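PDB 3E1T: halogenase from Chondromyces crocatus, which probably chlorinates a precursor of chondrochloren, using bound FAD, as a variant member of the flavin-dependent halogenases. Local coordinates for residues L62-M68 against M116-N120. Numbering follows the deposited sequence.
Sequences LGLTDEM and MLLRN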
loop_
_atom_site.group_PDB
_atom_site.type_symbol
_atom_site.label_atom_id
_atom_site.label_comp_id
_atom_site.label_asym_id
_atom_site.label_seq_id
_atom_site.Cartn_x
_atom_site.Cartn_y
_atom_site.Cartn_z
ATOM N N LEU A 62 1.300 -3.276 -18.792
ATOM C CA LEU A 62 1.216 -1.879 -19.216
ATOM C C LEU A 62 2.235 -1.531 -20.311
ATOM O O LEU A 62 2.152 -0.464 -20.922
ATOM C CB LEU A 62 1.409 -0.938 -18.020
ATOM C CG LEU A 62 0.359 -0.946 -16.896
ATOM C CD1 LEU A 62 0.936 -0.304 -15.643
ATOM C CD2 LEU A 62 -0.929 -0.240 -17.319
ATOM N N GLY A 63 3.192 -2.428 -20.541
ATOM C CA GLY A 63 4.252 -2.219 -21.530
ATOM C C GLY A 63 5.300 -1.218 -21.089
ATOM O O GLY A 63 5.715 -0.357 -21.870
ATOM N N LEU A 64 5.733 -1.322 -19.834
ATOM C CA LEU A 64 6.732 -0.397 -19.301
ATOM C C LEU A 64 8.060 -1.054 -18.923
ATOM O O LEU A 64 8.959 -0.378 -18.416
ATOM C CB LEU A 64 6.173 0.383 -18.101
ATOM C CG LEU A 64 5.196 1.523 -18.383
ATOM C CD1 LEU A 64 4.736 2.143 -17.082
ATOM C CD2 LEU A 64 5.815 2.587 -19.287
ATOM N N THR A 65 8.180 -2.358 -19.171
ATOM C CA THR A 65 9.392 -3.110 -18.826
ATOM C C THR A 65 10.669 -2.351 -19.203
ATOM O O THR A 65 11.503 -2.057 -18.340
ATOM C CB THR A 65 9.407 -4.502 -19.494
ATOM O OG1 THR A 65 8.172 -5.180 -19.234
ATOM C CG2 THR A 65 10.556 -5.338 -18.973
ATOM N N ASP A 66 10.803 -2.013 -20.484
ATOM C CA ASP A 66 12.028 -1.401 -20.994
ATOM C C ASP A 66 12.284 -0.045 -20.346
ATOM O O ASP A 66 13.408 0.243 -19.935
ATOM C CB ASP A 66 11.994 -1.278 -22.526
ATOM C CG ASP A 66 11.622 -2.588 -23.224
ATOM O OD1 ASP A 66 11.422 -2.557 -24.461
ATOM O OD2 ASP A 66 11.517 -3.643 -22.553
ATOM N N GLU A 67 11.236 0.771 -20.234
ATOM C CA GLU A 67 11.351 2.103 -19.633
ATOM C C GLU A 67 11.717 2.061 -18.141
ATOM O O GLU A 67 12.404 2.954 -17.640
ATOM C CB GLU A 67 10.074 2.910 -19.861
ATOM C CG GLU A 67 10.306 4.419 -19.901
ATOM C CD GLU A 67 9.023 5.228 -20.077
ATOM O OE1 GLU A 67 8.020 4.683 -20.600
ATOM O OE2 GLU A 67 9.025 6.424 -19.695
ATOM N N MET A 68 11.265 1.019 -17.444
ATOM C CA MET A 68 11.636 0.788 -16.044
ATOM C C MET A 68 13.139 0.529 -15.908
ATOM O O MET A 68 13.794 1.089 -15.022
ATOM C CB MET A 68 10.863 -0.406 -15.475
ATOM C CG MET A 68 9.355 -0.242 -15.438
ATOM S SD MET A 68 8.768 0.576 -13.947
ATOM C CE MET A 68 8.723 -0.826 -12.825
ATOM N N MET A 116 6.226 8.834 -14.787
ATOM C CA MET A 116 6.451 7.805 -15.790
ATOM C C MET A 116 5.160 7.044 -16.114
ATOM O O MET A 116 4.817 6.863 -17.285
ATOM C CB MET A 116 7.566 6.863 -15.319
ATOM C CG MET A 116 7.768 5.628 -16.163
ATOM S SD MET A 116 9.244 4.679 -15.714
ATOM C CE MET A 116 8.699 3.096 -16.339
ATOM N N LEU A 117 4.440 6.624 -15.079
ATOM C CA LEU A 117 3.170 5.915 -15.238
ATOM C C LEU A 117 2.063 6.748 -15.882
ATOM O O LEU A 117 1.263 6.213 -16.655
ATOM C CB LEU A 117 2.666 5.377 -13.881
ATOM C CG LEU A 117 3.382 4.218 -13.177
ATOM C CD1 LEU A 117 2.778 3.990 -11.785
ATOM C CD2 LEU A 117 3.342 2.932 -13.980
ATOM N N LEU A 118 1.987 8.032 -15.532
ATOM C CA LEU A 118 0.901 8.891 -16.033
ATOM C C LEU A 118 1.131 9.247 -17.502
ATOM O O LEU A 118 0.185 9.295 -18.287
ATOM C CB LEU A 118 0.730 10.161 -15.187
ATOM C CG LEU A 118 -0.604 10.930 -15.336
ATOM C CD1 LEU A 118 -1.841 10.077 -15.014
ATOM C CD2 LEU A 118 -0.617 12.167 -14.485
ATOM N N ARG A 119 2.393 9.478 -17.858
ATOM C CA ARG A 119 2.792 9.675 -19.255
ATOM C C ARG A 119 2.398 8.471 -20.119
ATOM O O ARG A 119 1.939 8.643 -21.253
ATOM C CB ARG A 119 4.296 9.946 -19.336
ATOM C CG ARG A 119 4.702 11.425 -19.332
ATOM C CD ARG A 119 4.222 12.203 -18.111
ATOM N NE ARG A 119 2.821 12.623 -18.230
ATOM C CZ ARG A 119 2.197 13.429 -17.374
ATOM N NH1 ARG A 119 2.835 13.924 -16.322
ATOM N NH2 ARG A 119 0.926 13.751 -17.574
ATOM N N ASN A 120 2.552 7.262 -19.572
ATOM C CA ASN A 120 2.192 6.026 -20.272
ATOM C C ASN A 120 0.692 5.926 -20.494
ATOM O O ASN A 120 0.249 5.338 -21.485
ATOM C CB ASN A 120 2.686 4.797 -19.500
ATOM C CG ASN A 120 2.437 3.481 -20.248
ATOM O OD1 ASN A 120 2.838 3.324 -21.400
ATOM N ND2 ASN A 120 1.795 2.521 -19.578
HETATM O O HOH W 1 6.413 6.903 -19.759
#
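Residues 62-64 link helix 52-61, which ends in a Schellman motif with Gly63 at positive phi, where glycine is favoured, to helix 65-69, whose start completes the segment. Turn and helix start lie against one turn of helix 110-123, with CA atoms 7.9 Å apart at Leu64 and Asn120 and 8.4 Å at Glu67 and Met116. Branched Leu64 suits its place because CD1 meets Leu117 CD2 (3.5 Å) while CD2 reaches Asn120 CG (3.6 Å). Met116, long and unbranched, extends across the gap so that its CE lies 3.5 Å from Met68 SD and 3.8 Å from Glu67 CB. An amide suits buried Asn120: its ND2 donates a hydrogen bond to the backbone Leu62 O (3.3 Å). Beside the partly exposed Glu67 and Met116, water 1 donates to Glu67 OE2 (2.7 Å) and Met116 O (2.9 Å), while Glu67 OE1 forms a salt bridge with Arg123, further along helix 110-123. Leu62 and Leu117 also pack on helix 17-27 of the Rossmann-type FAD-binding fold, the Leu117 side chain about 8 Å from the bound FAD. Apolar leucine and methionine side chains thus fill the middle, while one direct hydrogen bond and one water bridge add directional links, consistent with a defined placement near the cofactor.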